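Local coordinates for putative cathepsin d (Ixodes ricinus, PDB 5N7Q), which probably cleaves internal peptide bonds of proteins as an aspartic endopeptidase of the pepsin family, and is seen here with the inhibitor pepstatin A bound, at residues A[44-49]-A[107-112]; A[15-20]-A[119-124]; A[199-204]-A[272-277]; A[206-211]-A[266-271]; A[151-156]-A[327-332]. One frame throughout, in Å; residues are numbered along the deposited sequence. Where two conformers were deposited one is given.

Interaction 1: residues A[44-49]-A[107-112]; sequences LPSSKC and EALVVG
Leu44 and Pro45, the end of strand 42-45, pair in parallel with Glu107 and Ala108 of strand 103-112, a two-residue register in the N-terminal lobe of the pepsin-like fold that runs straight into an ST turn at Ser46. The backbone does the first part of the work: Ala108 N donates to Leu44 O at 2.8 Å, close to straight, and Ser46 N then reaches Ala108 O at 3.0 Å on a lone pair in the plane of the carbonyl. Past this point the chain of 44-49 leaves the sheet in a type I turn from Ser46 to Cys49, and side chains take over. Ser46 OG, anti to its backbone N (chi1 -173°), is turned to Glu107 and donates to Glu107 OE1 at 2.7 Å, meeting the carboxylate on its anti side and 23° out of its plane. The same OG accepts from Lys48 N, so one hydroxyl both closes the ST turn and ties it to the neighbouring strand. A water receives bonds from Ser47 OG and Lys48 NZ and gives one to Glu107 OE1, while Glu107 OE2 is held by Ser89. Leu109 lies beside the turn, its CD2 against Ser46 CB and Lys48 CB. Cys49, disulfide-bonded to Cys54, adds the last touch: its CB lies 4.1 Å from Leu109 CD2.

Interaction 2: residues A[15-20]-A[119-124]; sequences DVVYYG and APFDGI. Unlike the reference sequence in segment 15-20: Val17 (reference Glu).
Tyr19 and Val17, alternate residues of strand 17-24, send their side chains to Pro120 and Phe121, which lie just ahead of strand 123-126; the contact is almost wholly carbon against carbon. Tyr19 and Phe121 share an uncommon first torsion, each with CG between its own backbone N and carbonyl carbon (chi1 47° and 51°). The two side chains meet at their roots, Tyr19 CB 3.9 Å from Phe121 CB, and cross at about a right angle, with Tyr19 CD1 at the edge of the Phe121 ring, near its plane. Beyond that crossing the Tyr19 ring extends to Pro120. Pro120 CG comes to 3.3 Å from Tyr19 CE1, a tight approach, and Pro120 CB lies 3.4 Å from Tyr19 OH, so the proline touches the outer half of the phenol. Val17 meets the same flank of the Phe121 ring farther out, its CB 4.1 Å from Phe121 CE2 and both methyls almost as near. Within its own segment the Phe121 ring has Ala119 CB over the centre of one face, 3.3 Å above the plane, and the backbone N of Gly123 at its edge.

The cleft is close by. Val17 also packs on an apolar side chain of the bound pepstatin, Ile124 packs on a modified one, and the side chain of Phe121 is about 9 Å from that of Asp36, a predicted catalytic residue. With no directional bond between the segments, and the Tyr19 hydroxyl oxygen touching Pro120 through van der Waals contact, it is shape and torsions that hold 17-20 against 120-121, with Val17 and Ile124 bordering the inhibitor.

Interaction 3: residues A[199-204]-A[272-277]; sequences FHVDGV and FTISGK
Val204 and Phe272 stand side by side and point the same way, as expected of a non-hydrogen-bonded antiparallel pair. Both methyls of Val204 stand above the same face of the ring. CG1, anti to the backbone N (chi1 178°), sits over that face of Phe272 as a CH-pi contact, 4.2 Å from the ring centroid and offset toward the rim; CG2 lies beyond the CD2-CE2 side, 3.5 Å from Phe272 CE2. One residue along, Gly203 and Thr273 form a hydrogen-bonded pair, Thr273 N reaching Gly203 O almost straight (176°).

Thr273 O turns back to accept from Asp202 N, nearly along the axis of its carbonyl. Two residues of 199-204, Asp202 and Gly203, thus face the single Thr273, and the extra residue directs the Asp202 side chain at the neighbouring turn. With CG anti to the carbonyl carbon the side chain heads for the turn 274-277, where OD2 accepts from Gly276 N at 2.9 Å. A water fills in beside it, bonded to His200 O and Ser275 N and weakly to Asp202 OD1. Ser275 OG, for its part, bonds to Tyr188 O. On the buried side Val201 CG2 lies 4.2 Å from Ile274 CG1, and Phe199 CE1 touches Ile274 CD1 more loosely; Phe199 and Phe272 both lean on Leu314.

Taken together, these features are those of a classic beta bulge at Asp202-Gly203, paired with a two-residue beta hairpin closed by a type I' turn from Ile274 to Lys277, in the C-terminal lobe of a pepsin-like protease.

Interaction 4: residues A[206-211]-A[266-271]; sequences SVSASK and SLPNVT
Ser206 meets the flat peptide carbonyl group of Asn269, and the puckered ring of Pro268 touches both Ser206 and Ser208. The carbonyl receives Ser206 OG at 2.8 Å, the hydroxyl standing 32° out of its plane, and a water donates to the same Asn269 O at 2.8 Å while accepting from Val207 N. One oxygen is therefore gripped twice, once by a side chain and once through solvent. Ser206 OG is anti to its backbone N (chi1 -171°), which puts it within reach of Asn269 O and 3.3 Å from Pro268 CG. Pro268 CB touches both serines, 3.6 Å from Ser206 OG and 3.8 Å from Ser208 CA.

The site lies where strands 198-206 and 270-274 of the C-terminal lobe separate: Thr271 still bonds to Lys205 through the backbone, whereas Val207 N reaches Asn269 O through the water. Leu247 of helix 237-247 touches both Ser206 and Pro268, and Tyr246 OH takes the backbone N of Ser208. Beyond the proline the two segments are linked by water. Ser266 O accepts from two waters, one hydrogen-bonded to Ser208 OG and the other to Ser210 OG. Ser208 OG also accepts from Ser210 N at 3.0 Å, making an ST turn. Back at the strand end, Val270 CG2 lies 3.9 Å from Ser206 OG.

Interaction 5: residues A[151-156]-A[327-332]; sequences GEQNVF and DRDQDR
Asn154 and Asp329 grip each other through two oxygens of one carboxylate. Asn154 ND2 donates to Asp329 OD1 at 3.0 Å, almost straight (167°), on the syn lone pair of that oxygen, which lies in the plane of the amide. Asn154 N takes Asp329 OD2 at 2.9 Å, this time from above the carboxylate plane. The acid thus spans the backbone N and side-chain ND2 of a single residue. The amide and carboxylate planes stand 66° apart, and the side chains cross at about a right angle. A water donates to Asp329 OD2 and to Gln153 OE1, giving Asp329 OD2 a second donor. In return Asn154, the central residue of an inverse gamma turn, offers its O to Arg328 N at 3.0 Å.

Asp327 organises the other segment from within. Its OD2 forms a salt bridge with Arg332 NE at 2.9 Å, and its OD1 accepts from Gln330 N, an Asx motif across the loop. Asp327 CG, anti to the backbone N (chi1 179°), is 3.6 Å from Val155 CG1, the two side chains crossing obliquely. Farther out, the Arg328 guanidinium turns away to a salt bridge with Asp142, while Arg332 has a cation-pi contact with Tyr188.

Asp331 and Arg332 both face Asp327, a G1 beta bulge closing the hairpin between strands 322-327 and 332-337. With strand 155-160 antiparallel to 322-327, this is one end of neighbouring strands in the six-stranded interdomain sheet characteristic of pepsin-like proteases, built from both halves of the chain.

Overall arrangement
The five contacts sample both lobes and the sheet between them. Interactions 1 and 2 share the N-terminal lobe and touch, Pro45 CD lying 3.1 Å from Asp122 O, with strands 42-45 and 123-126 as neighbours. Interactions 3 and 4 follow one strand pair of the C-terminal lobe outward, their centres 18 Å apart. Interaction 5 joins residues 171 apart in sequence; its nearest atoms are about 7 Å from interaction 3 and about 12 Å from interaction 2. Interaction 2 reaches the pepstatin cleft, whereas Phe199 of interaction 3 comes within about 9 Å, side chain to side chain, of Asp227, the second predicted catalytic aspartate.

Interaction 1: residues A[44-49]-A[107-112]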
# COMPACT_ATOMS: atom_id res chain seq x y z
N LEU A 44 -11.18 11.49 4.20
CA LEU A 44 -10.43 12.66 4.68
C LEU A 44 -11.05 13.14 5.98
O LEU A 44 -12.24 12.88 6.22
CB LEU A 44 -10.47 13.79 3.65
CG LEU A 44 -9.75 13.51 2.32
CD1 LEU A 44 -10.16 14.53 1.29
CD2 LEU A 44 -8.24 13.41 2.52
N PRO A 45 -10.27 13.86 6.81
CA PRO A 45 -10.88 14.41 8.04
C PRO A 45 -11.93 15.47 7.71
O PRO A 45 -11.74 16.26 6.82
CB PRO A 45 -9.67 15.08 8.74
CG PRO A 45 -8.45 14.47 8.08
CD PRO A 45 -8.88 14.28 6.67
N SER A 46 -13.04 15.47 8.44
CA SER A 46 -14.14 16.43 8.21
C SER A 46 -13.91 17.76 8.94
O SER A 46 -13.46 17.76 10.07
CB SER A 46 -15.42 15.84 8.76
OG SER A 46 -16.52 16.63 8.42
N SER A 47 -14.34 18.87 8.35
CA SER A 47 -14.43 20.14 9.09
C SER A 47 -15.45 20.08 10.23
O SER A 47 -15.42 20.92 11.12
CB SER A 47 -14.81 21.28 8.18
OG SER A 47 -16.05 21.07 7.55
N LYS A 48 -16.35 19.10 10.20
CA LYS A 48 -17.31 18.88 11.31
C LYS A 48 -16.65 18.22 12.53
O LYS A 48 -17.29 18.04 13.56
CB LYS A 48 -18.46 17.99 10.85
CG LYS A 48 -19.53 18.64 9.99
CD LYS A 48 -19.02 19.32 8.75
CE LYS A 48 -20.15 19.94 7.93
NZ LYS A 48 -19.52 20.77 6.87
N CYS A 49 -15.37 17.87 12.41
CA CYS A 49 -14.60 17.18 13.46
C CYS A 49 -13.64 18.19 14.08
O CYS A 49 -12.93 18.87 13.36
CB CYS A 49 -13.84 16.01 12.81
SG CYS A 49 -12.68 15.16 13.88
N GLU A 107 -16.20 11.51 5.08
CA GLU A 107 -15.81 12.59 5.98
C GLU A 107 -15.63 11.97 7.34
O GLU A 107 -16.59 11.59 8.02
CB GLU A 107 -16.89 13.67 6.04
CG GLU A 107 -17.20 14.36 4.73
CD GLU A 107 -17.77 15.76 4.93
OE1 GLU A 107 -17.29 16.48 5.83
OE2 GLU A 107 -18.66 16.15 4.15
N ALA A 108 -14.38 11.87 7.76
CA ALA A 108 -14.03 11.19 9.01
C ALA A 108 -14.30 12.06 10.24
O ALA A 108 -13.91 13.22 10.28
CB ALA A 108 -12.57 10.79 8.95
N LEU A 109 -15.02 11.48 11.19
CA LEU A 109 -15.26 12.08 12.51
C LEU A 109 -14.50 11.41 13.63
O LEU A 109 -14.13 12.10 14.60
CB LEU A 109 -16.76 12.06 12.84
CG LEU A 109 -17.69 12.72 11.83
CD1 LEU A 109 -19.14 12.56 12.26
CD2 LEU A 109 -17.36 14.19 11.67
N VAL A 110 -14.30 10.09 13.55
CA VAL A 110 -13.59 9.35 14.60
C VAL A 110 -12.53 8.49 13.93
O VAL A 110 -12.83 7.72 13.03
CB VAL A 110 -14.57 8.51 15.45
CG1 VAL A 110 -13.84 7.70 16.51
CG2 VAL A 110 -15.58 9.44 16.14
N VAL A 111 -11.31 8.60 14.44
CA VAL A 111 -10.17 7.88 13.89
C VAL A 111 -9.47 7.23 15.07
O VAL A 111 -9.33 7.83 16.14
CB VAL A 111 -9.22 8.82 13.10
CG1 VAL A 111 -7.95 8.09 12.66
CG2 VAL A 111 -9.94 9.39 11.87
N GLY A 112 -9.04 5.99 14.85
CA GLY A 112 -8.22 5.31 15.83
C GLY A 112 -6.98 4.70 15.21
O GLY A 112 -6.92 4.45 14.00
O HOH W 1 -17.46 19.23 5.57

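Interaction 2: residues A[15-20]-A[119-124]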
# COMPACT_ATOMS: atom_id res chain seq x y z
N ASP A 15 10.72 5.09 4.68
CA ASP A 15 10.44 3.78 4.03
C ASP A 15 9.22 3.07 4.63
O ASP A 15 8.97 1.91 4.31
CB ASP A 15 11.68 2.83 4.08
CG ASP A 15 12.56 2.91 2.86
OD1 ASP A 15 12.32 3.72 1.95
OD2 ASP A 15 13.53 2.09 2.79
N VAL A 16 8.42 3.74 5.46
CA VAL A 16 7.26 3.08 6.09
C VAL A 16 5.93 3.47 5.50
O VAL A 16 5.01 2.66 5.45
CB VAL A 16 7.21 3.21 7.63
CG1 VAL A 16 8.44 2.57 8.22
CG2 VAL A 16 7.08 4.63 8.11
N VAL A 17 5.78 4.73 5.07
CA VAL A 17 4.57 5.16 4.37
C VAL A 17 4.92 6.09 3.23
O VAL A 17 5.88 6.87 3.30
CB VAL A 17 3.55 5.84 5.32
CG1 VAL A 17 3.00 4.88 6.37
CG2 VAL A 17 4.17 7.01 6.03
N TYR A 18 4.08 6.04 2.20
CA TYR A 18 4.18 6.87 1.01
C TYR A 18 2.85 7.59 0.84
O TYR A 18 1.80 7.01 1.07
CB TYR A 18 4.52 6.01 -0.21
CG TYR A 18 5.85 5.30 -0.11
CD1 TYR A 18 5.99 4.14 0.65
CD2 TYR A 18 6.95 5.77 -0.82
CE1 TYR A 18 7.23 3.50 0.73
CE2 TYR A 18 8.18 5.12 -0.74
CZ TYR A 18 8.29 4.00 0.02
OH TYR A 18 9.50 3.35 0.11
N TYR A 19 2.90 8.86 0.49
CA TYR A 19 1.68 9.64 0.33
C TYR A 19 1.86 10.74 -0.66
O TYR A 19 2.99 11.20 -0.93
CB TYR A 19 1.22 10.20 1.68
CG TYR A 19 2.33 10.85 2.46
CD1 TYR A 19 3.17 10.07 3.26
CD2 TYR A 19 2.53 12.24 2.45
CE1 TYR A 19 4.19 10.62 3.98
CE2 TYR A 19 3.56 12.81 3.20
CZ TYR A 19 4.38 11.98 3.95
OH TYR A 19 5.42 12.43 4.73
N GLY A 20 0.74 11.16 -1.26
CA GLY A 20 0.78 12.18 -2.31
C GLY A 20 -0.39 13.14 -2.26
O GLY A 20 -1.40 12.88 -1.58
N ALA A 119 -0.10 10.46 11.59
CA ALA A 119 0.39 10.36 10.21
C ALA A 119 0.63 11.74 9.60
O ALA A 119 -0.03 12.72 9.98
CB ALA A 119 -0.58 9.57 9.35
N PRO A 120 1.56 11.81 8.63
CA PRO A 120 1.81 13.02 7.87
C PRO A 120 0.74 13.23 6.80
O PRO A 120 0.60 14.33 6.24
CB PRO A 120 3.16 12.74 7.22
CG PRO A 120 3.19 11.27 7.05
CD PRO A 120 2.49 10.72 8.25
N PHE A 121 -0.01 12.18 6.51
CA PHE A 121 -1.11 12.24 5.55
C PHE A 121 -2.43 12.48 6.28
O PHE A 121 -2.54 12.21 7.49
CB PHE A 121 -1.15 10.99 4.68
CG PHE A 121 -1.13 9.70 5.46
CD1 PHE A 121 -2.29 9.19 6.00
CD2 PHE A 121 0.08 9.02 5.68
CE1 PHE A 121 -2.29 8.00 6.72
CE2 PHE A 121 0.08 7.83 6.41
CZ PHE A 121 -1.11 7.32 6.93
N ASP A 122 -3.39 12.97 5.53
CA ASP A 122 -4.74 13.28 6.05
C ASP A 122 -5.70 12.15 5.92
O ASP A 122 -6.65 12.07 6.68
CB ASP A 122 -5.29 14.50 5.34
CG ASP A 122 -4.33 15.67 5.38
OD1 ASP A 122 -3.92 16.07 6.50
OD2 ASP A 122 -3.87 16.12 4.31
N GLY A 123 -5.49 11.27 4.96
CA GLY A 123 -6.42 10.18 4.75
C GLY A 123 -5.89 9.15 3.80
O GLY A 123 -4.69 9.11 3.52
N ILE A 124 -6.79 8.29 3.34
CA ILE A 124 -6.41 7.13 2.53
C ILE A 124 -7.23 7.15 1.25
O ILE A 124 -8.40 7.47 1.29
CB ILE A 124 -6.67 5.81 3.28
CG1 ILE A 124 -5.84 5.78 4.58
CG2 ILE A 124 -6.41 4.60 2.36
CD1 ILE A 124 -6.07 4.58 5.48

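Interaction 3: residues A[199-204]-A[272-277]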
# COMPACT_ATOMS: atom_id res chain seq x y z
N PHE A 199 -3.36 -12.92 -5.82
CA PHE A 199 -2.84 -13.86 -6.82
C PHE A 199 -2.13 -15.02 -6.14
O PHE A 199 -1.89 -14.99 -4.94
CB PHE A 199 -1.88 -13.14 -7.80
CG PHE A 199 -0.84 -12.32 -7.11
CD1 PHE A 199 0.36 -12.89 -6.72
CD2 PHE A 199 -1.09 -11.00 -6.77
CE1 PHE A 199 1.31 -12.14 -6.04
CE2 PHE A 199 -0.14 -10.25 -6.10
CZ PHE A 199 1.06 -10.82 -5.72
N HIS A 200 -1.80 -16.01 -6.96
CA HIS A 200 -1.10 -17.21 -6.49
C HIS A 200 0.41 -17.04 -6.56
O HIS A 200 0.98 -16.53 -7.53
CB HIS A 200 -1.54 -18.40 -7.34
CG HIS A 200 -0.91 -19.70 -6.94
ND1 HIS A 200 -1.29 -20.39 -5.81
CD2 HIS A 200 0.06 -20.44 -7.53
CE1 HIS A 200 -0.57 -21.49 -5.71
NE2 HIS A 200 0.26 -21.53 -6.73
N VAL A 201 1.08 -17.47 -5.48
CA VAL A 201 2.54 -17.54 -5.37
C VAL A 201 2.98 -19.02 -5.35
O VAL A 201 2.32 -19.85 -4.70
CB VAL A 201 3.02 -16.78 -4.12
CG1 VAL A 201 4.48 -17.05 -3.82
CG2 VAL A 201 2.73 -15.28 -4.29
N ASP A 202 4.07 -19.31 -6.04
CA ASP A 202 4.56 -20.68 -6.18
C ASP A 202 5.39 -21.14 -4.99
O ASP A 202 5.37 -22.33 -4.71
CB ASP A 202 5.42 -20.85 -7.42
CG ASP A 202 4.68 -20.51 -8.71
OD1 ASP A 202 3.44 -20.58 -8.78
OD2 ASP A 202 5.37 -20.13 -9.69
N GLY A 203 6.17 -20.24 -4.39
CA GLY A 203 7.00 -20.59 -3.23
C GLY A 203 7.72 -19.41 -2.64
O GLY A 203 7.75 -18.33 -3.24
N VAL A 204 8.27 -19.62 -1.46
CA VAL A 204 9.05 -18.61 -0.75
C VAL A 204 10.24 -19.36 -0.17
O VAL A 204 10.05 -20.47 0.35
CB VAL A 204 8.23 -17.96 0.39
CG1 VAL A 204 9.06 -16.93 1.16
CG2 VAL A 204 6.97 -17.29 -0.14
N PHE A 272 10.78 -14.90 -3.55
CA PHE A 272 9.38 -15.23 -3.86
C PHE A 272 9.32 -15.65 -5.31
O PHE A 272 9.87 -14.97 -6.18
CB PHE A 272 8.46 -14.01 -3.66
CG PHE A 272 8.25 -13.67 -2.22
CD1 PHE A 272 9.26 -13.03 -1.51
CD2 PHE A 272 7.08 -14.02 -1.56
CE1 PHE A 272 9.10 -12.75 -0.16
CE2 PHE A 272 6.92 -13.75 -0.21
CZ PHE A 272 7.93 -13.12 0.49
N THR A 273 8.73 -16.82 -5.56
CA THR A 273 8.60 -17.32 -6.92
C THR A 273 7.17 -17.07 -7.36
O THR A 273 6.22 -17.55 -6.74
CB THR A 273 8.96 -18.81 -7.02
OG1 THR A 273 10.35 -18.97 -6.66
CG2 THR A 273 8.75 -19.30 -8.48
N ILE A 274 7.01 -16.32 -8.45
CA ILE A 274 5.70 -15.90 -8.94
C ILE A 274 5.71 -16.10 -10.44
O ILE A 274 6.63 -15.67 -11.12
CB ILE A 274 5.43 -14.40 -8.62
CG1 ILE A 274 5.67 -14.11 -7.12
CG2 ILE A 274 4.03 -14.03 -9.08
CD1 ILE A 274 5.62 -12.62 -6.78
N SER A 275 4.70 -16.81 -10.94
CA SER A 275 4.65 -17.20 -12.37
C SER A 275 5.95 -17.88 -12.85
O SER A 275 6.39 -17.69 -13.97
CB SER A 275 4.27 -16.00 -13.25
OG SER A 275 2.93 -15.58 -12.95
N GLY A 276 6.54 -18.68 -11.96
CA GLY A 276 7.74 -19.41 -12.26
C GLY A 276 9.05 -18.66 -12.22
O GLY A 276 10.10 -19.27 -12.41
N LYS A 277 8.99 -17.36 -11.97
CA LYS A 277 10.18 -16.51 -11.92
C LYS A 277 10.52 -16.16 -10.48
O LYS A 277 9.62 -15.92 -9.65
CB LYS A 277 9.98 -15.25 -12.74
CG LYS A 277 11.21 -14.37 -12.75
CD LYS A 277 11.13 -13.26 -13.77
CE LYS A 277 12.36 -12.39 -13.69
NZ LYS A 277 13.58 -13.04 -14.25
O HOH W 2 2.58 -17.77 -9.29

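Interaction 4: residues A[206-211]-A[266-271]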
# COMPACT_ATOMS: atom_id res chain seq x y z
N SER A 206 14.61 -19.19 1.46
CA SER A 206 15.86 -18.52 1.78
C SER A 206 16.93 -19.58 1.81
O SER A 206 16.71 -20.66 2.38
CB SER A 206 15.76 -17.84 3.14
OG SER A 206 16.92 -17.04 3.33
N VAL A 207 18.05 -19.31 1.16
CA VAL A 207 19.13 -20.28 1.02
C VAL A 207 20.39 -19.59 1.50
O VAL A 207 20.97 -18.77 0.79
CB VAL A 207 19.28 -20.73 -0.45
CG1 VAL A 207 20.29 -21.86 -0.57
CG2 VAL A 207 17.93 -21.13 -1.03
N SER A 208 20.83 -19.91 2.70
CA SER A 208 22.01 -19.27 3.27
C SER A 208 23.27 -20.02 2.89
O SER A 208 23.28 -21.25 2.87
CB SER A 208 21.91 -19.23 4.78
OG SER A 208 23.06 -18.62 5.33
N ALA A 209 24.35 -19.28 2.64
CA ALA A 209 25.69 -19.86 2.51
C ALA A 209 26.26 -20.38 3.83
O ALA A 209 27.17 -21.21 3.82
CB ALA A 209 26.64 -18.83 1.89
N SER A 210 25.75 -19.92 4.97
CA SER A 210 26.27 -20.34 6.28
C SER A 210 25.46 -21.48 6.95
O SER A 210 25.87 -21.98 8.00
CB SER A 210 26.36 -19.14 7.21
OG SER A 210 25.09 -18.66 7.59
N LYS A 211 24.33 -21.86 6.35
CA LYS A 211 23.42 -22.89 6.91
C LYS A 211 23.49 -24.16 6.03
O LYS A 211 23.49 -24.08 4.79
CB LYS A 211 21.97 -22.39 6.95
CG LYS A 211 21.67 -21.11 7.76
CD LYS A 211 21.10 -21.41 9.13
CE LYS A 211 20.75 -20.12 9.87
NZ LYS A 211 19.95 -20.38 11.09
N SER A 266 25.58 -10.70 7.09
CA SER A 266 25.57 -12.15 6.96
C SER A 266 24.19 -12.72 6.59
O SER A 266 24.07 -13.92 6.41
CB SER A 266 26.09 -12.80 8.24
OG SER A 266 27.48 -12.48 8.40
N LEU A 267 23.15 -11.88 6.53
CA LEU A 267 21.79 -12.36 6.27
C LEU A 267 21.60 -12.81 4.82
O LEU A 267 22.10 -12.18 3.91
CB LEU A 267 20.78 -11.28 6.59
CG LEU A 267 20.57 -10.88 8.04
CD1 LEU A 267 19.83 -9.56 8.10
CD2 LEU A 267 19.80 -11.93 8.80
N PRO A 268 20.94 -13.93 4.61
CA PRO A 268 20.68 -14.41 3.25
C PRO A 268 19.54 -13.70 2.53
O PRO A 268 18.65 -13.11 3.15
CB PRO A 268 20.31 -15.88 3.49
CG PRO A 268 19.62 -15.85 4.80
CD PRO A 268 20.32 -14.81 5.62
N ASN A 269 19.56 -13.77 1.21
CA ASN A 269 18.42 -13.31 0.41
C ASN A 269 17.18 -14.16 0.74
O ASN A 269 17.29 -15.33 1.15
CB ASN A 269 18.73 -13.36 -1.09
CG ASN A 269 19.85 -12.40 -1.51
OD1 ASN A 269 20.30 -11.56 -0.74
ND2 ASN A 269 20.34 -12.54 -2.75
N VAL A 270 16.00 -13.56 0.54
CA VAL A 270 14.71 -14.26 0.60
C VAL A 270 14.03 -14.09 -0.75
O VAL A 270 13.98 -12.99 -1.28
CB VAL A 270 13.84 -13.72 1.74
CG1 VAL A 270 12.46 -14.35 1.77
CG2 VAL A 270 14.51 -13.96 3.10
N THR A 271 13.51 -15.18 -1.31
CA THR A 271 13.04 -15.19 -2.70
C THR A 271 11.59 -15.65 -2.79
O THR A 271 11.22 -16.69 -2.22
CB THR A 271 13.93 -16.10 -3.53
OG1 THR A 271 15.28 -15.66 -3.43
CG2 THR A 271 13.49 -16.14 -5.01
O HOH W 3 18.52 -17.11 -0.56
O HOH W 4 23.68 -16.01 4.51
O HOH W 5 24.83 -16.14 7.81

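Interaction 5: residues A[151-156]-A[327-332]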
# COMPACT_ATOMS: atom_id res chain seq x y z
N GLY A 151 -8.32 6.67 -21.21
CA GLY A 151 -8.38 6.19 -22.57
C GLY A 151 -8.64 4.71 -22.57
O GLY A 151 -9.57 4.23 -21.89
N GLU A 152 -7.80 3.98 -23.30
CA GLU A 152 -7.87 2.52 -23.39
C GLU A 152 -6.85 1.76 -22.54
O GLU A 152 -6.69 0.55 -22.70
CB GLU A 152 -7.70 2.10 -24.85
CG GLU A 152 -8.73 2.70 -25.77
CD GLU A 152 -10.07 2.07 -25.55
OE1 GLU A 152 -10.15 0.82 -25.61
OE2 GLU A 152 -11.05 2.82 -25.31
N GLN A 153 -6.17 2.47 -21.64
CA GLN A 153 -5.11 1.88 -20.84
C GLN A 153 -5.50 1.96 -19.36
O GLN A 153 -5.01 2.82 -18.62
CB GLN A 153 -3.79 2.59 -21.16
CG GLN A 153 -2.55 2.15 -20.38
CD GLN A 153 -2.20 0.68 -20.52
OE1 GLN A 153 -3.08 -0.18 -20.60
NE2 GLN A 153 -0.90 0.37 -20.51
N ASN A 154 -6.37 1.05 -18.95
CA ASN A 154 -6.95 1.06 -17.60
C ASN A 154 -6.06 0.28 -16.63
O ASN A 154 -6.44 -0.77 -16.10
CB ASN A 154 -8.38 0.56 -17.60
CG ASN A 154 -9.28 1.43 -18.44
OD1 ASN A 154 -9.45 2.62 -18.16
ND2 ASN A 154 -9.84 0.85 -19.50
N VAL A 155 -4.87 0.82 -16.44
CA VAL A 155 -3.88 0.31 -15.49
C VAL A 155 -3.32 1.46 -14.71
O VAL A 155 -3.40 2.61 -15.12
CB VAL A 155 -2.71 -0.43 -16.22
CG1 VAL A 155 -3.23 -1.41 -17.27
CG2 VAL A 155 -1.68 0.54 -16.78
N PHE A 156 -2.74 1.15 -13.55
CA PHE A 156 -1.89 2.10 -12.85
C PHE A 156 -0.65 1.37 -12.38
O PHE A 156 -0.69 0.18 -12.08
CB PHE A 156 -2.61 2.84 -11.71
CG PHE A 156 -3.17 1.96 -10.63
CD1 PHE A 156 -2.38 1.60 -9.54
CD2 PHE A 156 -4.47 1.45 -10.71
CE1 PHE A 156 -2.88 0.78 -8.55
CE2 PHE A 156 -4.97 0.63 -9.69
CZ PHE A 156 -4.16 0.29 -8.62
N ASP A 327 -3.43 -3.95 -13.35
CA ASP A 327 -4.12 -3.92 -14.65
C ASP A 327 -5.57 -4.35 -14.51
O ASP A 327 -5.85 -5.53 -14.30
CB ASP A 327 -3.32 -4.83 -15.61
CG ASP A 327 -3.90 -4.93 -17.02
OD1 ASP A 327 -5.08 -4.61 -17.21
OD2 ASP A 327 -3.09 -5.34 -17.91
N ARG A 328 -6.48 -3.38 -14.66
CA ARG A 328 -7.91 -3.65 -14.55
C ARG A 328 -8.50 -4.07 -15.88
O ARG A 328 -9.60 -4.61 -15.90
CB ARG A 328 -8.69 -2.42 -14.02
CG ARG A 328 -8.42 -2.16 -12.54
CD ARG A 328 -9.11 -3.17 -11.62
NE ARG A 328 -10.56 -3.11 -11.78
CZ ARG A 328 -11.37 -2.27 -11.14
NH1 ARG A 328 -10.88 -1.41 -10.26
NH2 ARG A 328 -12.68 -2.24 -11.42
N ASP A 329 -7.80 -3.88 -17.00
CA ASP A 329 -8.33 -4.37 -18.30
C ASP A 329 -8.28 -5.89 -18.36
O ASP A 329 -9.18 -6.54 -18.91
CB ASP A 329 -7.52 -3.79 -19.45
CG ASP A 329 -7.90 -2.34 -19.73
OD1 ASP A 329 -9.13 -2.05 -19.67
OD2 ASP A 329 -6.99 -1.54 -20.02
N GLN A 330 -7.24 -6.48 -17.79
CA GLN A 330 -7.04 -7.93 -17.85
C GLN A 330 -7.05 -8.62 -16.48
O GLN A 330 -6.89 -9.84 -16.42
CB GLN A 330 -5.76 -8.28 -18.58
CG GLN A 330 -5.72 -7.76 -20.00
CD GLN A 330 -4.64 -8.40 -20.82
OE1 GLN A 330 -4.56 -9.64 -20.91
NE2 GLN A 330 -3.80 -7.59 -21.43
N ASP A 331 -7.29 -7.86 -15.40
CA ASP A 331 -7.30 -8.39 -14.03
C ASP A 331 -6.01 -9.19 -13.75
O ASP A 331 -6.02 -10.40 -13.53
CB ASP A 331 -8.55 -9.25 -13.79
CG ASP A 331 -9.82 -8.41 -13.62
OD1 ASP A 331 -9.75 -7.29 -13.07
OD2 ASP A 331 -10.91 -8.84 -14.07
N ARG A 332 -4.90 -8.49 -13.86
CA ARG A 332 -3.59 -9.11 -13.63
C ARG A 332 -2.66 -8.08 -12.97
O ARG A 332 -2.92 -6.87 -12.97
CB ARG A 332 -3.01 -9.63 -14.95
CG ARG A 332 -2.68 -8.55 -15.96
CD ARG A 332 -2.28 -9.10 -17.30
NE ARG A 332 -1.95 -7.99 -18.20
CZ ARG A 332 -1.20 -8.09 -19.30
NH1 ARG A 332 -0.74 -9.26 -19.70
NH2 ARG A 332 -1.00 -7.00 -20.02
O HOH W 6 -4.71 -2.27 -21.00